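Local coordinates for protein glycerol dehydratase (Clostridium butyricum, PDB 1R9D) that acts as a B12-independent glycerol dehydratase, a lyase that probably works through a glycyl radical like its pyruvate formate-lyase relatives, at residues A[93-98]-A[121-126]; A[125-128]-A[132-135]; A[144-147]-A[151-154]; A[156-161]-A[507-512]. All blocks are in the same frame, centred on the assembly; numbering follows the deposited sequence.

The four contacts run inward from the surface toward the middle of the subunit. Interactions 1 and 2 are partly buried and follow each other along the chain, sharing Tyr125 and Trp126: in interaction 1 an aromatic ring joins two helices by packing, whereas interaction 2 ties a loop to the next helix through a carboxylate. Interaction 3 is buried yet partly wet, mixing apolar packing with water bridges between a helix and a strand. Interaction 4, also buried, is aliphatic and joins parts of the chain 346 residues apart. It touches all the others, and the helix 484-516 that supplies its Ile509 also packs against interactions 2 and 3.

Interaction 1: A[93-98]-A[121-126]; sequences WLQDEL and DVFEYW
Gln95 NE2 rests against the Phe123 side chain, 3.4 Å from CD1 and 3.5 Å from CB, and no hydrogen bond joins the two segments. The contact illustrates how a long polar side chain can serve as a lid through its methylenes. With CG of Gln95 anti to the backbone N (chi1 177°) and the chain extended beyond it, the glutamine runs over the ring toward Phe123 CB, the two side chains sliding past each other in opposite directions. Gln95 CB sits 3.6 Å from the centroid of the Phe123 ring and only 7° off the ring normal, a CH-pi contact squarely over one face. The amide at the far end is turned 44° from the ring plane and is therefore not stacked flat on it. Beneath the glutamine side chain the helix backbone itself comes close, with Gln95 CA 3.5 Å from Phe123 CZ. Leu98 meets the ring differently: its CD1 approaches the edge, near the ring plane, 3.9 Å from Phe123 CE1. Leu94 adds a looser touch, its CB 4.2 Å from Phe123 CE2.

The phenylalanine thus projects from helix 113-125 onto one side of helix 92-97, reaching Asn91 just before it. On another side of helix 113-125, Val122 and Tyr125 pack on helix 30-40, where Asp121 also forms a salt bridge with Lys40. Dispersion and CH-pi forces carry the join between the helices, which implies that it rests on the fit of shapes, with the exposed glutamine shielding a buried ring.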
loop_
_atom_site.group_PDB
_atom_site.type_symbol
_atom_site.label_atom_id
_atom_site.label_comp_id
_atom_site.label_asym_id
_atom_site.label_seq_id
_atom_site.Cartn_x
_atom_site.Cartn_y
_atom_site.Cartn_z
ATOM N N TRP A 93 -14.222 -20.551 -4.436
ATOM C CA TRP A 93 -15.073 -21.520 -3.753
ATOM C C TRP A 93 -16.410 -21.624 -4.489
ATOM O O TRP A 93 -16.988 -22.708 -4.607
ATOM C CB TRP A 93 -15.320 -21.105 -2.295
ATOM C CG TRP A 93 -16.101 -19.830 -2.135
ATOM C CD1 TRP A 93 -15.596 -18.571 -1.969
ATOM C CD2 TRP A 93 -17.526 -19.692 -2.144
ATOM N NE1 TRP A 93 -16.620 -17.658 -1.872
ATOM C CE2 TRP A 93 -17.814 -18.320 -1.977
ATOM C CE3 TRP A 93 -18.589 -20.597 -2.278
ATOM C CZ2 TRP A 93 -19.124 -17.829 -1.939
ATOM C CZ3 TRP A 93 -19.895 -20.107 -2.239
ATOM C CH2 TRP A 93 -20.148 -18.735 -2.071
ATOM N N LEU A 94 -16.892 -20.486 -4.986
ATOM C CA LEU A 94 -18.159 -20.431 -5.704
ATOM C C LEU A 94 -18.004 -21.185 -7.016
ATOM O O LEU A 94 -18.871 -21.970 -7.403
ATOM C CB LEU A 94 -18.546 -18.979 -5.996
ATOM C CG LEU A 94 -20.026 -18.585 -5.951
ATOM C CD1 LEU A 94 -20.221 -17.313 -6.750
ATOM C CD2 LEU A 94 -20.902 -19.689 -6.506
ATOM N N GLN A 95 -16.891 -20.936 -7.696
ATOM C CA GLN A 95 -16.603 -21.593 -8.964
ATOM C C GLN A 95 -16.656 -23.111 -8.798
ATOM O O GLN A 95 -17.143 -23.826 -9.676
ATOM C CB GLN A 95 -15.224 -21.167 -9.464
ATOM C CG GLN A 95 -14.783 -21.836 -10.754
ATOM C CD GLN A 95 -13.519 -21.221 -11.315
ATOM O OE1 GLN A 95 -12.499 -21.128 -10.629
ATOM N NE2 GLN A 95 -13.577 -20.796 -12.570
ATOM N N ASP A 96 -16.162 -23.596 -7.663
ATOM C CA ASP A 96 -16.156 -25.028 -7.378
ATOM C C ASP A 96 -17.530 -25.610 -7.045
ATOM O O ASP A 96 -17.826 -26.746 -7.412
ATOM C CB ASP A 96 -15.204 -25.337 -6.217
ATOM C CG ASP A 96 -13.745 -25.238 -6.614
ATOM O OD1 ASP A 96 -13.362 -25.855 -7.633
ATOM O OD2 ASP A 96 -12.976 -24.553 -5.902
ATOM N N GLU A 97 -18.365 -24.832 -6.361
ATOM C CA GLU A 97 -19.687 -25.294 -5.943
ATOM C C GLU A 97 -20.868 -24.917 -6.826
ATOM O O GLU A 97 -22.016 -25.197 -6.475
ATOM C CB GLU A 97 -19.979 -24.791 -4.532
ATOM C CG GLU A 97 -19.100 -25.384 -3.465
ATOM C CD GLU A 97 -19.366 -24.759 -2.113
ATOM O OE1 GLU A 97 -20.556 -24.575 -1.771
ATOM O OE2 GLU A 97 -18.390 -24.458 -1.394
ATOM N N LEU A 98 -20.600 -24.281 -7.960
ATOM C CA LEU A 98 -21.666 -23.856 -8.861
ATOM C C LEU A 98 -22.757 -24.887 -9.120
ATOM O O LEU A 98 -23.943 -24.553 -9.117
ATOM C CB LEU A 98 -21.085 -23.430 -10.212
ATOM C CG LEU A 98 -20.397 -22.073 -10.317
ATOM C CD1 LEU A 98 -19.964 -21.852 -11.758
ATOM C CD2 LEU A 98 -21.344 -20.968 -9.874
ATOM N N ASP A 121 -16.309 -15.140 -16.646
ATOM C CA ASP A 121 -15.387 -14.020 -16.815
ATOM C C ASP A 121 -14.990 -13.416 -15.467
ATOM O O ASP A 121 -13.876 -12.915 -15.303
ATOM C CB ASP A 121 -16.017 -12.930 -17.681
ATOM C CG ASP A 121 -15.050 -11.799 -17.976
ATOM O OD1 ASP A 121 -14.044 -12.046 -18.673
ATOM O OD2 ASP A 121 -15.288 -10.667 -17.507
ATOM N N VAL A 122 -15.912 -13.454 -14.510
ATOM C CA VAL A 122 -15.648 -12.912 -13.183
ATOM C C VAL A 122 -14.513 -13.698 -12.530
ATOM O O VAL A 122 -13.547 -13.115 -12.040
ATOM C CB VAL A 122 -16.911 -12.987 -12.292
ATOM C CG1 VAL A 122 -16.599 -12.461 -10.895
ATOM C CG2 VAL A 122 -18.032 -12.172 -12.917
ATOM N N PHE A 123 -14.630 -15.025 -12.537
ATOM C CA PHE A 123 -13.606 -15.891 -11.962
ATOM C C PHE A 123 -12.264 -15.645 -12.644
ATOM O O PHE A 123 -11.217 -15.646 -11.997
ATOM C CB PHE A 123 -13.987 -17.367 -12.135
ATOM C CG PHE A 123 -15.275 -17.752 -11.458
ATOM C CD1 PHE A 123 -16.174 -18.605 -12.091
ATOM C CD2 PHE A 123 -15.585 -17.277 -10.187
ATOM C CE1 PHE A 123 -17.366 -18.979 -11.472
ATOM C CE2 PHE A 123 -16.774 -17.646 -9.556
ATOM C CZ PHE A 123 -17.666 -18.499 -10.199
ATOM N N GLU A 124 -12.301 -15.436 -13.958
ATOM C CA GLU A 124 -11.079 -15.201 -14.717
ATOM C C GLU A 124 -10.397 -13.886 -14.347
ATOM O O GLU A 124 -9.189 -13.851 -14.129
ATOM C CB GLU A 124 -11.379 -15.214 -16.219
ATOM C CG GLU A 124 -10.141 -15.130 -17.094
ATOM C CD GLU A 124 -10.479 -15.092 -18.575
ATOM O OE1 GLU A 124 -11.221 -15.988 -19.041
ATOM O OE2 GLU A 124 -10.002 -14.170 -19.272
ATOM N N TYR A 125 -11.162 -12.804 -14.269
ATOM C CA TYR A 125 -10.565 -11.516 -13.936
ATOM C C TYR A 125 -9.978 -11.444 -12.532
ATOM O O TYR A 125 -8.838 -11.017 -12.353
ATOM C CB TYR A 125 -11.573 -10.375 -14.069
ATOM C CG TYR A 125 -10.981 -9.052 -13.612
ATOM C CD1 TYR A 125 -10.064 -8.366 -14.410
ATOM C CD2 TYR A 125 -11.268 -8.534 -12.348
ATOM C CE1 TYR A 125 -9.446 -7.202 -13.961
ATOM C CE2 TYR A 125 -10.652 -7.368 -11.886
ATOM C CZ TYR A 125 -9.741 -6.710 -12.699
ATOM O OH TYR A 125 -9.114 -5.571 -12.246
ATOM N N TRP A 126 -10.760 -11.854 -11.537
ATOM C CA TRP A 126 -10.316 -11.765 -10.148
ATOM C C TRP A 126 -9.262 -12.745 -9.670
ATOM O O TRP A 126 -8.871 -12.716 -8.504
ATOM C CB TRP A 126 -11.522 -11.823 -9.216
ATOM C CG TRP A 126 -12.426 -10.648 -9.370
ATOM C CD1 TRP A 126 -13.520 -10.554 -10.181
ATOM C CD2 TRP A 126 -12.295 -9.377 -8.722
ATOM N NE1 TRP A 126 -14.079 -9.305 -10.076
ATOM C CE2 TRP A 126 -13.346 -8.562 -9.187
ATOM C CE3 TRP A 126 -11.387 -8.850 -7.790
ATOM C CZ2 TRP A 126 -13.521 -7.239 -8.756
ATOM C CZ3 TRP A 126 -11.559 -7.533 -7.359
ATOM C CH2 TRP A 126 -12.619 -6.745 -7.842
#

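Interaction 2: A[125-128]-A[132-135]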
loop_
_atom_site.group_PDB
_atom_site.type_symbol
_atom_site.label_atom_id
_atom_site.label_comp_id
_atom_site.label_asym_id
_atom_site.label_seq_id
_atom_site.Cartn_x
_atom_site.Cartn_y
_atom_site.Cartn_z
ATOM N N TYR A 125 -11.162 -12.804 -14.269
ATOM C CA TYR A 125 -10.565 -11.516 -13.936
ATOM C C TYR A 125 -9.978 -11.444 -12.532
ATOM O O TYR A 125 -8.838 -11.017 -12.353
ATOM C CB TYR A 125 -11.573 -10.375 -14.069
ATOM C CG TYR A 125 -10.981 -9.052 -13.612
ATOM C CD1 TYR A 125 -10.064 -8.366 -14.410
ATOM C CD2 TYR A 125 -11.268 -8.534 -12.348
ATOM C CE1 TYR A 125 -9.446 -7.202 -13.961
ATOM C CE2 TYR A 125 -10.652 -7.368 -11.886
ATOM C CZ TYR A 125 -9.741 -6.710 -12.699
ATOM O OH TYR A 125 -9.114 -5.571 -12.246
ATOM N N TRP A 126 -10.760 -11.854 -11.537
ATOM C CA TRP A 126 -10.316 -11.765 -10.148
ATOM C C TRP A 126 -9.262 -12.745 -9.670
ATOM O O TRP A 126 -8.871 -12.716 -8.504
ATOM C CB TRP A 126 -11.522 -11.823 -9.216
ATOM C CG TRP A 126 -12.426 -10.648 -9.370
ATOM C CD1 TRP A 126 -13.520 -10.554 -10.181
ATOM C CD2 TRP A 126 -12.295 -9.377 -8.722
ATOM N NE1 TRP A 126 -14.079 -9.305 -10.076
ATOM C CE2 TRP A 126 -13.346 -8.562 -9.187
ATOM C CE3 TRP A 126 -11.387 -8.850 -7.790
ATOM C CZ2 TRP A 126 -13.521 -7.239 -8.756
ATOM C CZ3 TRP A 126 -11.559 -7.533 -7.359
ATOM C CH2 TRP A 126 -12.619 -6.745 -7.842
ATOM N N ASN A 127 -8.783 -13.604 -10.558
ATOM C CA ASN A 127 -7.765 -14.562 -10.169
ATOM C C ASN A 127 -6.514 -13.857 -9.638
ATOM O O ASN A 127 -5.855 -13.102 -10.360
ATOM C CB ASN A 127 -7.395 -15.454 -11.354
ATOM C CG ASN A 127 -6.328 -16.464 -11.003
ATOM O OD1 ASN A 127 -6.432 -17.170 -10.003
ATOM N ND2 ASN A 127 -5.289 -16.540 -11.829
ATOM N N GLY A 128 -6.201 -14.109 -8.368
ATOM C CA GLY A 128 -5.037 -13.514 -7.737
ATOM C C GLY A 128 -5.213 -12.079 -7.271
ATOM O O GLY A 128 -4.290 -11.495 -6.711
ATOM N N SER A 132 -8.537 -12.373 -0.058
ATOM C CA SER A 132 -8.176 -13.703 0.444
ATOM C C SER A 132 -6.815 -14.174 -0.069
ATOM O O SER A 132 -6.006 -14.715 0.684
ATOM C CB SER A 132 -9.243 -14.745 0.063
ATOM O OG SER A 132 -9.301 -14.970 -1.343
ATOM N N GLU A 133 -6.549 -13.956 -1.352
ATOM C CA GLU A 133 -5.278 -14.395 -1.915
ATOM C C GLU A 133 -4.090 -13.608 -1.359
ATOM O O GLU A 133 -3.027 -14.176 -1.109
ATOM C CB GLU A 133 -5.356 -14.330 -3.446
ATOM C CG GLU A 133 -6.430 -15.295 -3.965
ATOM C CD GLU A 133 -6.823 -15.077 -5.414
ATOM O OE1 GLU A 133 -6.378 -15.868 -6.277
ATOM O OE2 GLU A 133 -7.583 -14.119 -5.684
ATOM N N LEU A 134 -4.270 -12.309 -1.138
ATOM C CA LEU A 134 -3.191 -11.497 -0.577
ATOM C C LEU A 134 -2.966 -11.886 0.891
ATOM O O LEU A 134 -1.830 -11.945 1.355
ATOM C CB LEU A 134 -3.539 -10.010 -0.678
ATOM C CG LEU A 134 -2.526 -9.035 -0.068
ATOM C CD1 LEU A 134 -1.181 -9.180 -0.759
ATOM C CD2 LEU A 134 -3.049 -7.616 -0.208
ATOM N N ALA A 135 -4.053 -12.159 1.611
ATOM C CA ALA A 135 -3.962 -12.547 3.021
ATOM C C ALA A 135 -3.081 -13.780 3.175
ATOM O O ALA A 135 -2.222 -13.835 4.057
ATOM C CB ALA A 135 -5.352 -12.827 3.585
#
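Glu133 lays its carboxylate against the backbone of Gly128, its CD 3.3 Å from Gly128 CA. The polar part of this overlap is a hydrogen bond of 2.7 Å from Gly128 N to Glu133 OE1. It is short but bent, with an angle of 131° at the hydrogen, and the donor meets the syn side of OE1 from 32° out of the carboxylate plane. An extended glutamate chain spans the gap: CG lies anti to the carbonyl carbon (chi1 -63°), and the chain stays stretched beyond it, carrying the acid from the helix to the loop.

The other oxygen, OE2, is held by Thr130 OG1, close to the start of helix 131-138. Here the principle is that a side chain in the first turn of a helix can reach back and fasten the connection leading into it, in this case the short link between helix 113-125 and helix 131-138. Gly128 adopts a left-handed backbone conformation with a positive phi, which glycine accepts readily. The N-H on OE1 would be expected to favour the charged form of the acid. Trp126 O, by contrast, stands 3.4 Å from Glu133 OE2 as a second acceptor and makes no bond with it.

Asn127 crosses the glutamate at about a right angle, its OD1 3.9 Å from Glu133 OE1, with Lys92 NZ as the hydrogen-bonding partner of that amide oxygen. Gly128 O in turn receives Arg516 of helix 484-516, while Leu134 packs on Pro46 of the second subunit.

Interaction 3: A[144-147]-A[151-154]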
loop_
_atom_site.group_PDB
_atom_site.type_symbol
_atom_site.label_atom_id
_atom_site.label_comp_id
_atom_site.label_asym_id
_atom_site.label_seq_id
_atom_site.Cartn_x
_atom_site.Cartn_y
_atom_site.Cartn_z
ATOM N N ARG A 144 0.260 -20.952 7.994
ATOM C CA ARG A 144 -0.635 -21.624 7.060
ATOM C C ARG A 144 -0.928 -23.042 7.542
ATOM O O ARG A 144 -2.064 -23.512 7.471
ATOM C CB ARG A 144 -0.008 -21.671 5.664
ATOM C CG ARG A 144 0.120 -20.310 5.001
ATOM C CD ARG A 144 1.027 -20.372 3.781
ATOM N NE ARG A 144 1.201 -19.055 3.177
ATOM C CZ ARG A 144 2.305 -18.654 2.554
ATOM N NH1 ARG A 144 3.349 -19.468 2.452
ATOM N NH2 ARG A 144 2.368 -17.436 2.036
ATOM N N GLU A 145 0.101 -23.724 8.033
ATOM C CA GLU A 145 -0.081 -25.085 8.522
ATOM C C GLU A 145 -0.985 -25.091 9.751
ATOM O O GLU A 145 -1.909 -25.898 9.846
ATOM C CB GLU A 145 1.268 -25.712 8.862
ATOM C CG GLU A 145 2.234 -25.731 7.693
ATOM C CD GLU A 145 3.458 -26.575 7.964
ATOM O OE1 GLU A 145 4.087 -26.387 9.027
ATOM O OE2 GLU A 145 3.794 -27.426 7.111
ATOM N N ALA A 146 -0.719 -24.182 10.684
ATOM C CA ALA A 146 -1.518 -24.085 11.902
ATOM C C ALA A 146 -2.989 -23.805 11.586
ATOM O O ALA A 146 -3.887 -24.295 12.271
ATOM C CB ALA A 146 -0.958 -22.988 12.809
ATOM N N VAL A 147 -3.231 -23.016 10.546
ATOM C CA VAL A 147 -4.593 -22.678 10.153
ATOM C C VAL A 147 -5.337 -23.902 9.612
ATOM O O VAL A 147 -6.564 -23.977 9.686
ATOM C CB VAL A 147 -4.596 -21.562 9.072
ATOM C CG1 VAL A 147 -6.005 -21.344 8.541
ATOM C CG2 VAL A 147 -4.057 -20.263 9.663
ATOM N N VAL A 151 -7.881 -26.839 14.311
ATOM C CA VAL A 151 -7.902 -26.313 15.673
ATOM C C VAL A 151 -8.708 -25.014 15.705
ATOM O O VAL A 151 -9.461 -24.761 16.647
ATOM C CB VAL A 151 -6.475 -26.051 16.211
ATOM C CG1 VAL A 151 -6.543 -25.311 17.541
ATOM C CG2 VAL A 151 -5.742 -27.374 16.397
ATOM N N PHE A 152 -8.545 -24.188 14.674
ATOM C CA PHE A 152 -9.287 -22.937 14.597
ATOM C C PHE A 152 -9.543 -22.565 13.139
ATOM O O PHE A 152 -8.971 -23.167 12.232
ATOM C CB PHE A 152 -8.517 -21.814 15.315
ATOM C CG PHE A 152 -7.217 -21.438 14.657
ATOM C CD1 PHE A 152 -7.192 -20.555 13.581
ATOM C CD2 PHE A 152 -6.015 -21.979 15.105
ATOM C CE1 PHE A 152 -5.989 -20.217 12.962
ATOM C CE2 PHE A 152 -4.807 -21.647 14.493
ATOM C CZ PHE A 152 -4.793 -20.763 13.419
ATOM N N THR A 153 -10.421 -21.594 12.921
ATOM C CA THR A 153 -10.731 -21.135 11.571
ATOM C C THR A 153 -10.822 -19.618 11.527
ATOM O O THR A 153 -11.421 -19.001 12.404
ATOM C CB THR A 153 -12.073 -21.699 11.054
ATOM O OG1 THR A 153 -12.385 -21.088 9.793
ATOM C CG2 THR A 153 -13.202 -21.410 12.030
ATOM N N VAL A 154 -10.213 -19.024 10.507
ATOM C CA VAL A 154 -10.254 -17.579 10.329
ATOM C C VAL A 154 -10.943 -17.312 8.997
ATOM O O VAL A 154 -10.716 -16.292 8.354
ATOM C CB VAL A 154 -8.836 -16.958 10.310
ATOM C CG1 VAL A 154 -8.221 -17.013 11.708
ATOM C CG2 VAL A 154 -7.949 -17.704 9.327
HETATM O O HOH W 1 -6.541 -24.799 12.664
HETATM O O HOH W 2 -9.221 -23.401 9.449
#
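Val147 crosses the side chain of Phe152 at about a right angle and brings its CG2 to 3.8 Å from Phe152 CE1. Next to it a carbonyl touches the same ring obliquely, Ala146 O lying 3.6 Å from Phe152 CE2. The second methyl of the valine serves another neighbour: Val147 CG1, anti to the backbone N, meets Val154 CG2 at 4.2 Å. One branched side chain thereby packs against two residues of the segment across from it.

Around this apolar shell lie two ordered waters that join the backbones. Water 1 is 2.7 Å from Ala146 O and accepts a hydrogen bond of 2.9 Å from Phe152 N. It also stands over one face of the phenylalanine ring, 3.8 Å above its plane and displaced toward the rim. Water 2 links two carbonyls, at 2.7 Å from Val147 O and 2.8 Å from Phe152 O. The example shows how water can serve carbonyls late in helix 141-147, where a three-residue connection leads from the contact segment of that helix to the segment holding strand 152-153.

Phe152 holds its ring with CG between the backbone N and the carbonyl carbon (chi1 66°), a rotation that carries the ring's end toward helix 141-147. Its strand pairs antiparallel with strand 449-452, where Thr153 bonds through its backbone to Phe450. Behind the contact runs helix 484-516: Met502 receives Phe152, Ala505 receives Val147, His501 touches Ala146, and Val154 packs on Asp506.

Interaction 4: A[156-161]-A[507-512]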
loop_
_atom_site.group_PDB
_atom_site.type_symbol
_atom_site.label_atom_id
_atom_site.label_comp_id
_atom_site.label_asym_id
_atom_site.label_seq_id
_atom_site.Cartn_x
_atom_site.Cartn_y
_atom_site.Cartn_z
ATOM N N ASN A 156 -14.107 -16.491 8.244
ATOM C CA ASN A 156 -15.076 -15.404 8.152
ATOM C C ASN A 156 -14.635 -14.183 7.336
ATOM O O ASN A 156 -15.275 -13.850 6.335
ATOM C CB ASN A 156 -15.531 -14.971 9.553
ATOM C CG ASN A 156 -16.850 -14.218 9.531
ATOM O OD1 ASN A 156 -17.582 -14.250 8.533
ATOM N ND2 ASN A 156 -17.172 -13.544 10.631
ATOM N N TYR A 157 -13.549 -13.529 7.742
ATOM C CA TYR A 157 -13.069 -12.336 7.035
ATOM C C TYR A 157 -12.119 -12.678 5.885
ATOM O O TYR A 157 -11.661 -11.795 5.145
ATOM C CB TYR A 157 -12.379 -11.392 8.030
ATOM C CG TYR A 157 -13.268 -10.918 9.168
ATOM C CD1 TYR A 157 -12.709 -10.444 10.355
ATOM C CD2 TYR A 157 -14.662 -10.944 9.064
ATOM C CE1 TYR A 157 -13.507 -10.012 11.408
ATOM C CE2 TYR A 157 -15.474 -10.509 10.120
ATOM C CZ TYR A 157 -14.883 -10.045 11.290
ATOM O OH TYR A 157 -15.656 -9.612 12.347
ATOM N N TYR A 158 -11.835 -13.966 5.740
ATOM C CA TYR A 158 -10.959 -14.458 4.689
ATOM C C TYR A 158 -11.741 -14.608 3.386
ATOM O O TYR A 158 -11.316 -14.127 2.338
ATOM C CB TYR A 158 -10.374 -15.816 5.092
ATOM C CG TYR A 158 -9.425 -16.419 4.076
ATOM C CD1 TYR A 158 -8.091 -16.016 4.008
ATOM C CD2 TYR A 158 -9.869 -17.388 3.173
ATOM C CE1 TYR A 158 -7.219 -16.568 3.064
ATOM C CE2 TYR A 158 -9.005 -17.944 2.226
ATOM C CZ TYR A 158 -7.683 -17.527 2.179
ATOM O OH TYR A 158 -6.823 -18.057 1.241
ATOM N N TYR A 159 -12.894 -15.268 3.462
ATOM C CA TYR A 159 -13.718 -15.504 2.278
ATOM C C TYR A 159 -14.661 -14.378 1.902
ATOM O O TYR A 159 -15.034 -14.240 0.733
ATOM C CB TYR A 159 -14.546 -16.781 2.452
ATOM C CG TYR A 159 -13.729 -18.046 2.479
ATOM C CD1 TYR A 159 -13.589 -18.782 3.655
ATOM C CD2 TYR A 159 -13.090 -18.511 1.328
ATOM C CE1 TYR A 159 -12.834 -19.945 3.687
ATOM C CE2 TYR A 159 -12.335 -19.670 1.348
ATOM C CZ TYR A 159 -12.210 -20.385 2.529
ATOM O OH TYR A 159 -11.472 -21.546 2.551
ATOM N N ASN A 160 -15.059 -13.577 2.882
ATOM C CA ASN A 160 -15.987 -12.490 2.615
ATOM C C ASN A 160 -15.654 -11.198 3.350
ATOM O O ASN A 160 -14.599 -11.083 3.981
ATOM C CB ASN A 160 -17.407 -12.953 2.950
ATOM C CG ASN A 160 -17.879 -14.074 2.038
ATOM O OD1 ASN A 160 -18.264 -13.834 0.889
ATOM N ND2 ASN A 160 -17.828 -15.308 2.535
ATOM N N GLY A 161 -16.563 -10.232 3.261
ATOM C CA GLY A 161 -16.356 -8.943 3.896
ATOM C C GLY A 161 -16.296 -8.994 5.409
ATOM O O GLY A 161 -16.600 -10.020 6.021
ATOM N N ASN A 507 -4.296 -10.976 11.659
ATOM C CA ASN A 507 -3.607 -9.743 11.306
ATOM C C ASN A 507 -3.232 -9.670 9.826
ATOM O O ASN A 507 -3.217 -8.585 9.245
ATOM C CB ASN A 507 -2.369 -9.540 12.188
ATOM C CG ASN A 507 -2.730 -9.095 13.602
ATOM O OD1 ASN A 507 -3.810 -8.546 13.835
ATOM N ND2 ASN A 507 -1.821 -9.317 14.548
ATOM N N CYS A 508 -2.939 -10.816 9.214
ATOM C CA CYS A 508 -2.596 -10.844 7.795
ATOM C C CYS A 508 -3.830 -10.527 6.950
ATOM O O CYS A 508 -3.733 -9.853 5.922
ATOM C CB CYS A 508 -2.027 -12.213 7.404
ATOM S SG CYS A 508 -0.377 -12.555 8.084
ATOM N N ILE A 509 -4.985 -11.012 7.393
ATOM C CA ILE A 509 -6.247 -10.769 6.705
ATOM C C ILE A 509 -6.618 -9.295 6.878
ATOM O O ILE A 509 -7.184 -8.673 5.975
ATOM C CB ILE A 509 -7.361 -11.666 7.289
ATOM C CG1 ILE A 509 -7.026 -13.131 7.005
ATOM C CG2 ILE A 509 -8.722 -11.308 6.690
ATOM C CD1 ILE A 509 -7.913 -14.105 7.770
ATOM N N ASP A 510 -6.278 -8.745 8.043
ATOM C CA ASP A 510 -6.540 -7.345 8.386
ATOM C C ASP A 510 -5.762 -6.460 7.400
ATOM O O ASP A 510 -6.313 -5.530 6.798
ATOM C CB ASP A 510 -6.060 -7.090 9.827
ATOM C CG ASP A 510 -6.825 -5.975 10.534
ATOM O OD1 ASP A 510 -7.131 -4.941 9.903
ATOM O OD2 ASP A 510 -7.100 -6.129 11.751
ATOM N N ILE A 511 -4.480 -6.766 7.232
ATOM C CA ILE A 511 -3.625 -6.018 6.316
ATOM C C ILE A 511 -4.148 -6.120 4.883
ATOM O O ILE A 511 -4.137 -5.137 4.146
ATOM C CB ILE A 511 -2.165 -6.536 6.371
ATOM C CG1 ILE A 511 -1.536 -6.158 7.715
ATOM C CG2 ILE A 511 -1.343 -5.937 5.230
ATOM C CD1 ILE A 511 -0.178 -6.804 7.969
ATOM N N ALA A 512 -4.626 -7.303 4.498
ATOM C CA ALA A 512 -5.138 -7.511 3.142
ATOM C C ALA A 512 -6.360 -6.655 2.825
ATOM O O ALA A 512 -6.455 -6.090 1.733
ATOM C CB ALA A 512 -5.458 -8.992 2.917
#
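With CG1 of Ile509 anti to the carbonyl carbon (chi1 -65°) and CD1 extended beyond it, the side chain forks toward two consecutive tyrosines. The CG2 branch presses on the backbone of Tyr157, 3.4 Å from its O, and also meets Tyr157 CB at 3.9 Å. The longer branch ends at CD1, 4.0 Å from Tyr158 CB and at the edge of that tyrosine ring, near its plane. Differing first torsions, chi1 -59° in Tyr157 and -179° in Tyr158, send the two rings apart and bring only their inner ends against the isoleucine.

Both hydroxyls find partners beyond these segments, Tyr157 OH at Asp447 N and Tyr158 OH at Thr136 OG1. The carbonyl of Tyr157, beside the CG2 methyl, accepts a hydrogen bond from His513 NE2. Ile509 also packs on Ala135, which makes the contact part of a three-helix meeting.

By such aliphatic wedging the contact joins helix 155-159 to helix 484-516 close to the ligand: the Tyr157 side chain lies about 6 Å from bound glycerol, its ring edge-to-face with Trp445 and His164, consistent with a place beside the active site of the glycyl radical enzyme family.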